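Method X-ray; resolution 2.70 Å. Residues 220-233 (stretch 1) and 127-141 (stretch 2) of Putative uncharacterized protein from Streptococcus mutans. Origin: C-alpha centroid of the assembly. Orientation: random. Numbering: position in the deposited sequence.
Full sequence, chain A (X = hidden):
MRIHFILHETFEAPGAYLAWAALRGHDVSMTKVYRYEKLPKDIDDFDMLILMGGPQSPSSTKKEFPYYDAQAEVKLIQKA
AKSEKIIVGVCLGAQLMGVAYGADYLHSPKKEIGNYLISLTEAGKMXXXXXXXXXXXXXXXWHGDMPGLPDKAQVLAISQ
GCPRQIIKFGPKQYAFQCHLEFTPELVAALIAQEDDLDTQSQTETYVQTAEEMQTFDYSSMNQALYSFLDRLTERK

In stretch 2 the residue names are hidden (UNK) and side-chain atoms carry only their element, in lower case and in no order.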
ATOM      1  N   SER A 220      -6.897  15.109  -3.733  1.00 44.03           N
ATOM      2  CA  SER A 220      -8.157  14.393  -3.597  1.00 44.22           C
ATOM      3  C   SER A 220      -7.963  12.999  -3.132  1.00 42.63           C
ATOM      4  O   SER A 220      -8.680  12.551  -2.232  1.00 42.49           O
ATOM      5  CB  SER A 220      -8.941  14.422  -4.872  1.00 45.50           C
ATOM      6  OG  SER A 220      -9.217  15.753  -5.211  1.00 50.86           O
ATOM      7  N   MET A 221      -6.972  12.288  -3.709  1.00 40.55           N
ATOM      8  CA  MET A 221      -6.552  10.989  -3.119  1.00 39.75           C
ATOM      9  C   MET A 221      -6.105  11.068  -1.657  1.00 39.61           C
ATOM     10  O   MET A 221      -6.626  10.328  -0.845  1.00 40.79           O
ATOM     11  CB  MET A 221      -5.565  10.210  -3.964  1.00 37.00           C
ATOM     12  CG  MET A 221      -4.736  10.959  -4.783  1.00 36.56           C
ATOM     13  SD  MET A 221      -3.396   9.912  -5.249  1.00 40.43           S
ATOM     14  CE  MET A 221      -3.363  10.117  -7.011  1.00 38.84           C
ATOM     15  N   ASN A 222      -5.215  12.034  -1.303  1.00 38.44           N
ATOM     16  CA  ASN A 222      -4.836  12.206   0.114  1.00 37.09           C
ATOM     17  C   ASN A 222      -6.110  12.311   0.929  1.00 38.02           C
ATOM     18  O   ASN A 222      -6.211  11.803   2.047  1.00 38.01           O
ATOM     19  CB  ASN A 222      -4.034  13.483   0.350  1.00 35.55           C
ATOM     20  CG  ASN A 222      -2.748  13.577  -0.475  1.00 36.06           C
ATOM     21  OD1 ASN A 222      -2.134  14.656  -0.516  1.00 38.55           O
ATOM     22  ND2 ASN A 222      -2.299  12.464  -1.084  1.00 32.07           N
ATOM     23  N   GLN A 223      -7.068  13.035   0.398  1.00 39.92           N
ATOM     24  CA  GLN A 223      -8.233  13.404   1.174  1.00 41.48           C
ATOM     25  C   GLN A 223      -9.202  12.197   1.309  1.00 41.06           C
ATOM     26  O   GLN A 223      -9.776  11.945   2.393  1.00 41.42           O
ATOM     27  CB  GLN A 223      -8.927  14.649   0.554  1.00 42.04           C
ATOM     28  CG  GLN A 223     -10.160  15.261   1.420  1.00 48.74           C
ATOM     29  CD  GLN A 223      -9.822  15.422   2.946  1.00 57.40           C
ATOM     30  OE1 GLN A 223      -8.830  16.153   3.334  1.00 56.81           O
ATOM     31  NE2 GLN A 223     -10.597  14.689   3.823  1.00 52.02           N
ATOM     32  N   ALA A 224      -9.338  11.435   0.229  1.00 40.32           N
ATOM     33  CA  ALA A 224     -10.064  10.229   0.271  1.00 39.35           C
ATOM     34  C   ALA A 224      -9.432   9.323   1.315  1.00 40.94           C
ATOM     35  O   ALA A 224     -10.163   8.797   2.247  1.00 40.72           O
ATOM     36  CB  ALA A 224     -10.050   9.595  -1.032  1.00 39.54           C
ATOM     37  N   LEU A 225      -8.061   9.157   1.239  1.00 39.09           N
ATOM     38  CA  LEU A 225      -7.302   8.377   2.275  1.00 37.10           C
ATOM     39  C   LEU A 225      -7.630   8.805   3.695  1.00 37.71           C
ATOM     40  O   LEU A 225      -7.999   7.980   4.520  1.00 37.92           O
ATOM     41  CB  LEU A 225      -5.873   8.492   2.044  1.00 36.06           C
ATOM     42  CG  LEU A 225      -4.935   7.581   2.778  1.00 35.85           C
ATOM     43  CD1 LEU A 225      -5.327   6.099   2.688  1.00 31.04           C
ATOM     44  CD2 LEU A 225      -3.584   7.786   2.176  1.00 35.91           C
ATOM     45  N   TYR A 226      -7.544  10.110   3.972  1.00 37.75           N
ATOM     46  CA  TYR A 226      -7.849  10.600   5.299  1.00 37.88           C
ATOM     47  C   TYR A 226      -9.181  10.122   5.763  1.00 38.35           C
ATOM     48  O   TYR A 226      -9.348   9.794   6.941  1.00 39.79           O
ATOM     49  CB  TYR A 226      -7.782  12.138   5.372  1.00 37.59           C
ATOM     50  CG  TYR A 226      -6.434  12.697   5.072  1.00 39.61           C
ATOM     51  CD1 TYR A 226      -5.303  11.972   5.330  1.00 39.70           C
ATOM     52  CD2 TYR A 226      -6.284  13.967   4.531  1.00 44.23           C
ATOM     53  CE1 TYR A 226      -3.992  12.468   4.997  1.00 41.06           C
ATOM     54  CE2 TYR A 226      -4.962  14.493   4.212  1.00 43.09           C
ATOM     55  CZ  TYR A 226      -3.837  13.713   4.459  1.00 40.23           C
ATOM     56  OH  TYR A 226      -2.550  14.166   4.132  1.00 36.31           O
ATOM     57  N   SER A 227     -10.185  10.162   4.882  1.00 39.02           N
ATOM     58  CA  SER A 227     -11.578   9.757   5.305  1.00 39.17           C
ATOM     59  C   SER A 227     -11.582   8.271   5.656  1.00 37.15           C
ATOM     60  O   SER A 227     -12.184   7.875   6.676  1.00 36.90           O
ATOM     61  CB  SER A 227     -12.586  10.016   4.218  1.00 39.63           C
ATOM     62  OG  SER A 227     -12.185   9.319   3.015  1.00 46.89           O
ATOM     63  N   PHE A 228     -10.869   7.450   4.847  1.00 35.11           N
ATOM     64  CA  PHE A 228     -10.687   6.027   5.181  1.00 34.87           C
ATOM     65  C   PHE A 228      -9.998   5.790   6.568  1.00 35.19           C
ATOM     66  O   PHE A 228     -10.573   5.101   7.455  1.00 35.84           O
ATOM     67  CB  PHE A 228      -9.975   5.269   4.067  1.00 35.08           C
ATOM     68  CG  PHE A 228      -9.556   3.872   4.455  1.00 37.87           C
ATOM     69  CD1 PHE A 228     -10.489   2.795   4.402  1.00 40.45           C
ATOM     70  CD2 PHE A 228      -8.230   3.616   4.928  1.00 39.57           C
ATOM     71  CE1 PHE A 228     -10.113   1.475   4.800  1.00 41.53           C
ATOM     72  CE2 PHE A 228      -7.833   2.306   5.330  1.00 40.27           C
ATOM     73  CZ  PHE A 228      -8.786   1.225   5.273  1.00 44.03           C
ATOM     74  N   LEU A 229      -8.843   6.439   6.802  1.00 34.98           N
ATOM     75  CA  LEU A 229      -8.095   6.204   8.061  1.00 34.88           C
ATOM     76  C   LEU A 229      -8.883   6.673   9.243  1.00 35.60           C
ATOM     77  O   LEU A 229      -8.953   5.965  10.289  1.00 36.70           O
ATOM     78  CB  LEU A 229      -6.693   6.865   8.027  1.00 34.62           C
ATOM     79  CG  LEU A 229      -5.746   6.379   6.890  1.00 34.61           C
ATOM     80  CD1 LEU A 229      -4.613   7.413   6.586  1.00 29.55           C
ATOM     81  CD2 LEU A 229      -5.180   5.064   7.279  1.00 31.44           C
ATOM     82  N   ASP A 230      -9.534   7.833   9.099  1.00 35.14           N
ATOM     83  CA  ASP A 230     -10.397   8.324  10.143  1.00 36.16           C
ATOM     84  C   ASP A 230     -11.466   7.368  10.490  1.00 36.42           C
ATOM     85  O   ASP A 230     -11.738   7.096  11.719  1.00 35.94           O
ATOM     86  CB  ASP A 230     -10.977   9.626   9.773  1.00 36.64           C
ATOM     87  CG  ASP A 230     -10.049  10.741  10.030  1.00 39.61           C
ATOM     88  OD1 ASP A 230      -9.353  10.734  11.103  1.00 44.94           O
ATOM     89  OD2 ASP A 230      -9.960  11.594   9.183  1.00 42.43           O
ATOM     90  N   ARG A 231     -12.090   6.790   9.456  1.00 36.97           N
ATOM     91  CA  ARG A 231     -13.198   5.873   9.708  1.00 37.53           C
ATOM     92  C   ARG A 231     -12.709   4.530  10.241  1.00 35.91           C
ATOM     93  O   ARG A 231     -13.326   3.961  11.150  1.00 35.73           O
ATOM     94  CB  ARG A 231     -14.049   5.702   8.489  1.00 37.74           C
ATOM     95  CG  ARG A 231     -14.900   6.941   8.115  1.00 39.73           C
ATOM     96  CD  ARG A 231     -15.580   6.655   6.806  1.00 45.05           C
ATOM     97  NE  ARG A 231     -16.355   7.747   6.286  1.00 49.30           N
ATOM     98  CZ  ARG A 231     -17.606   8.033   6.668  1.00 51.72           C
ATOM     99  NH1 ARG A 231     -18.183   7.353   7.673  1.00 45.88           N
ATOM    100  NH2 ARG A 231     -18.273   9.028   6.055  1.00 49.05           N
ATOM    101  N   LEU A 232     -11.572   4.055   9.711  1.00 33.41           N
ATOM    102  CA  LEU A 232     -11.025   2.804  10.112  1.00 32.92           C
ATOM    103  C   LEU A 232     -10.709   2.820  11.598  1.00 34.59           C
ATOM    104  O   LEU A 232     -10.809   1.804  12.284  1.00 34.60           O
ATOM    105  CB  LEU A 232      -9.789   2.504   9.324  1.00 32.10           C
ATOM    106  CG  LEU A 232      -8.898   1.327   9.725  1.00 31.80           C
ATOM    107  CD1 LEU A 232      -9.603  -0.043   9.420  1.00 30.86           C
ATOM    108  CD2 LEU A 232      -7.567   1.396   8.972  1.00 22.26           C
ATOM    109  N   THR A 233     -10.367   3.980  12.109  1.00 36.33           N
ATOM    110  CA  THR A 233      -9.799   4.051  13.480  1.00 37.68           C
ATOM    111  C   THR A 233     -10.713   4.676  14.485  1.00 39.79           C
ATOM    112  O   THR A 233     -10.360   4.770  15.612  1.00 40.78           O
ATOM    113  CB  THR A 233      -8.410   4.800  13.537  1.00 35.85           C
ATOM    114  OG1 THR A 233      -8.579   6.152  13.162  1.00 34.24           O
ATOM    115  CG2 THR A 233      -7.474   4.191  12.641  1.00 34.38           C
ATOM    116  N   UNK A 127     -18.857  -1.213   2.164  1.00 54.45           N
ATOM    117  CA  UNK A 127     -17.883  -0.963   3.290  1.00 51.80           C
ATOM    118  C   UNK A 127     -18.017   0.414   3.917  1.00 50.14           C
ATOM    119  O   UNK A 127     -17.778   1.431   3.271  1.00 49.70           O
ATOM    120  o   UNK A 127     -14.656  -2.341   3.903  1.00 55.80           O
ATOM    121  c   UNK A 127     -15.540  -1.513   4.052  1.00 52.95           C
ATOM    122  c   UNK A 127     -16.452  -1.198   2.867  1.00 51.53           C
ATOM    123  o   UNK A 127     -15.731  -0.933   5.144  1.00 56.12           O
ATOM    124  N   UNK A 128     -18.388   0.419   5.185  1.00 48.11           N
ATOM    125  CA  UNK A 128     -18.473   1.614   5.989  1.00 47.06           C
ATOM    126  C   UNK A 128     -17.277   2.591   5.842  1.00 46.74           C
ATOM    127  O   UNK A 128     -17.457   3.777   5.703  1.00 46.37           O
ATOM    128  o   UNK A 128     -19.111   2.226   8.162  1.00 48.37           O
ATOM    129  c   UNK A 128     -18.578   1.196   7.415  1.00 47.59           C
ATOM    130  N   UNK A 129     -16.056   2.036   5.895  1.00 46.45           N
ATOM    131  CA  UNK A 129     -14.799   2.813   5.915  1.00 44.36           C
ATOM    132  C   UNK A 129     -14.514   3.478   4.556  1.00 44.71           C
ATOM    133  O   UNK A 129     -13.632   4.294   4.438  1.00 44.21           O
ATOM    134  c   UNK A 129     -13.041   0.091   8.135  1.00 32.96           C
ATOM    135  c   UNK A 129     -13.600   1.879   6.347  1.00 42.72           C
ATOM    136  c   UNK A 129     -14.156   0.019  10.289  1.00 31.44           C
ATOM    137  c   UNK A 129     -13.226  -0.517   9.405  1.00 30.19           C
ATOM    138  c   UNK A 129     -13.799   1.210   7.749  1.00 36.96           C
ATOM    139  c   UNK A 129     -14.922   1.134   9.916  1.00 29.17           C
ATOM    140  o   UNK A 129     -14.334  -0.556  11.558  1.00 36.94           O
ATOM    141  c   UNK A 129     -14.747   1.712   8.662  1.00 30.15           C
ATOM    142  N   UNK A 130     -15.300   3.129   3.546  1.00 45.09           N
ATOM    143  CA  UNK A 130     -15.151   3.759   2.200  1.00 44.40           C
ATOM    144  C   UNK A 130     -16.308   4.697   1.826  1.00 44.22           C
ATOM    145  O   UNK A 130     -16.406   5.119   0.687  1.00 43.41           O
ATOM    146  c   UNK A 130     -13.832   0.545   0.171  1.00 43.61           C
ATOM    147  c   UNK A 130     -14.960   2.694   1.090  1.00 43.20           C
ATOM    148  c   UNK A 130     -13.832   1.692   1.279  1.00 44.73           C
ATOM    149  c   UNK A 130     -12.537   2.396   1.305  1.00 41.35           C
ATOM    150  N   UNK A 131     -17.186   5.007   2.774  1.00 44.67           N
ATOM    151  CA  UNK A 131     -18.307   5.874   2.461  1.00 46.57           C
ATOM    152  C   UNK A 131     -17.911   7.123   1.668  1.00 48.98           C
ATOM    153  O   UNK A 131     -18.693   7.591   0.860  1.00 52.67           O
ATOM    154  c   UNK A 131     -19.047   6.276   3.683  1.00 45.80           C
ATOM    155  o   UNK A 131     -19.148   5.206   4.569  1.00 48.27           O
ATOM    156  N   UNK A 132     -16.724   7.682   1.896  1.00 49.33           N
ATOM    157  CA  UNK A 132     -16.404   8.967   1.261  1.00 50.50           C
ATOM    158  C   UNK A 132     -15.691   8.844  -0.059  1.00 52.07           C
ATOM    159  O   UNK A 132     -15.308   9.830  -0.653  1.00 53.35           O
ATOM    160  c   UNK A 132     -16.606  10.278   3.376  1.00 52.92           C
ATOM    161  o   UNK A 132     -16.188  10.177   4.538  1.00 56.24           O
ATOM    162  o   UNK A 132     -17.756  10.607   3.128  1.00 57.41           O
ATOM    163  c   UNK A 132     -15.711   9.892   2.212  1.00 49.95           C
ATOM    164  N   UNK A 133     -15.615   7.626  -0.568  1.00 53.44           N
ATOM    165  CA  UNK A 133     -15.073   7.378  -1.890  1.00 55.62           C
ATOM    166  C   UNK A 133     -16.239   7.398  -2.899  1.00 58.33           C
ATOM    167  O   UNK A 133     -17.129   6.531  -2.833  1.00 59.94           O
ATOM    168  c   UNK A 133     -10.749   5.106  -1.300  1.00 47.90           C
ATOM    169  c   UNK A 133     -13.058   5.874  -1.257  1.00 54.63           C
ATOM    170  c   UNK A 133     -14.431   5.972  -1.933  1.00 54.78           C
ATOM    171  c   UNK A 133     -12.877   6.245   0.098  1.00 55.47           C
ATOM    172  c   UNK A 133     -10.579   5.482  -0.006  1.00 48.87           C
ATOM    173  c   UNK A 133     -11.643   6.061   0.714  1.00 52.40           C
ATOM    174  c   UNK A 133     -11.987   5.276  -1.928  1.00 50.21           C
ATOM    175  N   UNK A 134     -16.236   8.348  -3.841  1.00 60.30           N
ATOM    176  CA  UNK A 134     -17.091   8.212  -5.030  1.00 62.03           C
ATOM    177  C   UNK A 134     -16.820   6.809  -5.704  1.00 63.96           C
ATOM    178  O   UNK A 134     -15.738   6.224  -5.523  1.00 64.28           O
ATOM    179  o   UNK A 134     -15.477   9.198  -6.518  1.00 61.14           O
ATOM    180  c   UNK A 134     -16.794   9.322  -6.009  1.00 61.98           C
ATOM    181  N   UNK A 135     -17.790   6.290  -6.465  1.00 64.96           N
ATOM    182  CA  UNK A 135     -17.651   4.909  -7.062  1.00 65.76           C
ATOM    183  C   UNK A 135     -16.385   4.734  -7.868  1.00 65.02           C
ATOM    184  O   UNK A 135     -15.845   3.613  -7.972  1.00 63.93           O
ATOM    185  c   UNK A 135     -20.061   4.432  -7.224  1.00 68.38           C
ATOM    186  o   UNK A 135     -21.089   4.164  -7.913  1.00 70.55           O
ATOM    187  o   UNK A 135     -20.046   4.544  -5.935  1.00 64.55           O
ATOM    188  c   UNK A 135     -18.811   4.619  -7.962  1.00 66.96           C
ATOM    189  N   UNK A 136     -16.035   5.800  -8.596  1.00 64.84           N
ATOM    190  CA  UNK A 136     -14.780   5.882  -9.341  1.00 65.47           C
ATOM    191  C   UNK A 136     -13.941   7.082  -8.853  1.00 64.30           C
ATOM    192  O   UNK A 136     -14.474   8.233  -8.697  1.00 64.40           O
ATOM    193  o   UNK A 136     -15.313   3.640 -11.301  1.00 68.34           O
ATOM    194  c   UNK A 136     -15.034   6.022 -10.857  1.00 65.91           C
ATOM    195  o   UNK A 136     -16.836   5.053 -12.095  1.00 73.51           O
ATOM    196  c   UNK A 136     -15.785   4.815 -11.452  1.00 69.54           C
ATOM    197  N   UNK A 137     -12.632   6.825  -8.641  1.00 61.30           N
ATOM    198  CA  UNK A 137     -11.720   7.803  -8.069  1.00 57.60           C
ATOM    199  C   UNK A 137     -10.400   7.699  -8.724  1.00 55.16           C
ATOM    200  O   UNK A 137      -9.894   6.620  -8.926  1.00 55.14           O
ATOM    201  c   UNK A 137     -10.756   8.112  -4.371  1.00 55.44           C
ATOM    202  c   UNK A 137     -11.317  10.020  -5.952  1.00 56.02           C
ATOM    203  c   UNK A 137     -10.742   8.557  -5.804  1.00 58.02           C
ATOM    204  c   UNK A 137     -11.555   7.550  -6.603  1.00 57.69           C
ATOM    205  N   UNK A 138      -9.822   8.819  -9.076  1.00 52.71           N
ATOM    206  CA  UNK A 138      -8.488   8.776  -9.597  1.00 50.71           C
ATOM    207  C   UNK A 138      -7.420   8.662  -8.415  1.00 48.69           C
ATOM    208  O   UNK A 138      -7.442   9.468  -7.439  1.00 48.27           O
ATOM    209  c   UNK A 138      -8.223   9.969 -10.524  1.00 50.64           C
ATOM    210  c   UNK A 138      -7.666   9.504 -11.882  1.00 52.33           C
ATOM    211  c   UNK A 138      -8.760   9.093 -12.832  1.00 54.44           C
ATOM    212  c   UNK A 138      -6.902  10.510 -12.467  1.00 57.02           C
ATOM    213  N   UNK A 139      -6.634   7.572  -8.435  1.00 44.34           N
ATOM    214  CA  UNK A 139      -5.630   7.326  -7.405  1.00 40.41           C
ATOM    215  C   UNK A 139      -4.329   6.946  -8.043  1.00 40.43           C
ATOM    216  O   UNK A 139      -4.275   6.682  -9.285  1.00 41.20           O
ATOM    217  c   UNK A 139      -6.066   6.181  -6.370  1.00 39.92           C
ATOM    218  c   UNK A 139      -6.056   4.791  -7.019  1.00 37.62           C
ATOM    219  c   UNK A 139      -7.394   6.515  -5.704  1.00 35.23           C
ATOM    220  N   UNK A 140      -3.254   6.912  -7.240  1.00 38.34           N
ATOM    221  CA  UNK A 140      -1.912   6.586  -7.768  1.00 37.59           C
ATOM    222  C   UNK A 140      -1.662   5.077  -7.926  1.00 37.04           C
ATOM    223  O   UNK A 140      -2.289   4.273  -7.264  1.00 37.61           O
ATOM    224  N   UNK A 141      -0.741   4.712  -8.803  1.00 35.99           N
ATOM    225  CA  UNK A 141      -0.420   3.316  -9.031  1.00 37.64           C
ATOM    226  C   UNK A 141       1.011   3.229  -9.318  1.00 39.10           C
ATOM    227  O   UNK A 141       1.548   4.088 -10.018  1.00 39.57           O
ATOM    228  c   UNK A 141      -4.686   3.618  -9.966  1.00 41.40           C
ATOM    229  n   UNK A 141      -3.440   3.857 -10.334  1.00 40.18           N
ATOM    230  c   UNK A 141      -1.202   2.747 -10.254  1.00 37.43           C
ATOM    231  c   UNK A 141      -2.663   2.748 -10.072  1.00 35.20           C
ATOM    232  n   UNK A 141      -4.744   2.386  -9.485  1.00 42.01           N
ATOM    233  c   UNK A 141      -3.490   1.824  -9.549  1.00 36.49           C
TER
HETATM  234  O   HOH W   1     -17.189   4.563   8.702  1.00 40.47           O
HETATM  235  O   HOH W   2     -14.162   6.948   3.429  1.00 37.48           O

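Position 127 carries two carbons, the second bearing two oxygens; one oxygen accepts the backbone N of position 129 at 3.1 Å. A carboxylate this short is Asp127. Position 128 has one carbon and one oxygen; its backbone O lies 3.6 Å from Arg231 CD, and water 1 joins its side-chain oxygen to Arg231 NH1. It is Ser128.

Position 129 shows one carbon, then a six-carbon ring bearing an oxygen, with Leu232 CA 3.8 Å from the ring centroid and 7° off its normal, a CH-pi contact over one face: Tyr129. Position 130 has four carbons forked at the second, one of them 3.7 Å from Phe228 CD1. The fork identifies Leu130; its CA-to-CB bond points away from the helix, yet the end of the chain comes nearer.

Position 131 has one carbon and one oxygen; its CB lies 3.7 Å from Arg231 NH2, over one face of the guanidinium: Ser131. Position 132 has two carbons and a terminal pair of oxygens. One oxygen receives Arg231 NH2 at 2.8 Å and Arg231 NE at 3.0 Å, near the guanidinium plane, as a salt bridge, so this is Asp132 and that oxygen OD2; the bond from Arg231 NH2 to Asp132 OD1, 3.4 Å, is weak.

Position 133 bears one carbon and a six-carbon ring without oxygen. Ala224 CB lies over one face of this ring, and Phe228 CB meets its edge, 3.8 Å from a ring carbon, CE1 of what is therefore Phe133. Position 134, one carbon and one oxygen, is Ser134; positions 135 and 136 each have two carbons and two terminal oxygens, giving Asp135 and Asp136. None of these three touches the helix.

Position 137 has four carbons forked at the second, one 3.7 Å from Ala224 CB: Leu137. Position 138 has the same fork but meets the helix through its backbone O, 4.0 Å from Met221 CB: Leu138. Position 139 has three carbons branching at CB, one of them 4.5 Å from Met221 CB: Val139. Position 140 has no side-chain atoms, and its N lies 3.2 Å from Met221 CE: Gly140. Position 141 has one carbon and a five-membered ring of three carbons and two nitrogens, clear of the helix: His141.

The contact buries 736 Å². The strand crosses the helix at 101° and touches it at Met221 and Ala224; the 3-10 segment and turn before it lie along the helix from Ala224 to Leu232, earlier residues meeting later helix residues. Apolar packing centres on Ala224 and Phe228; the salt bridge secures the more exposed side, and water 2 links Ser227 OG with Tyr129 O and Asp132 N.

Stretch 2, residues 127-141: DSYLSDFSDDLLVGH
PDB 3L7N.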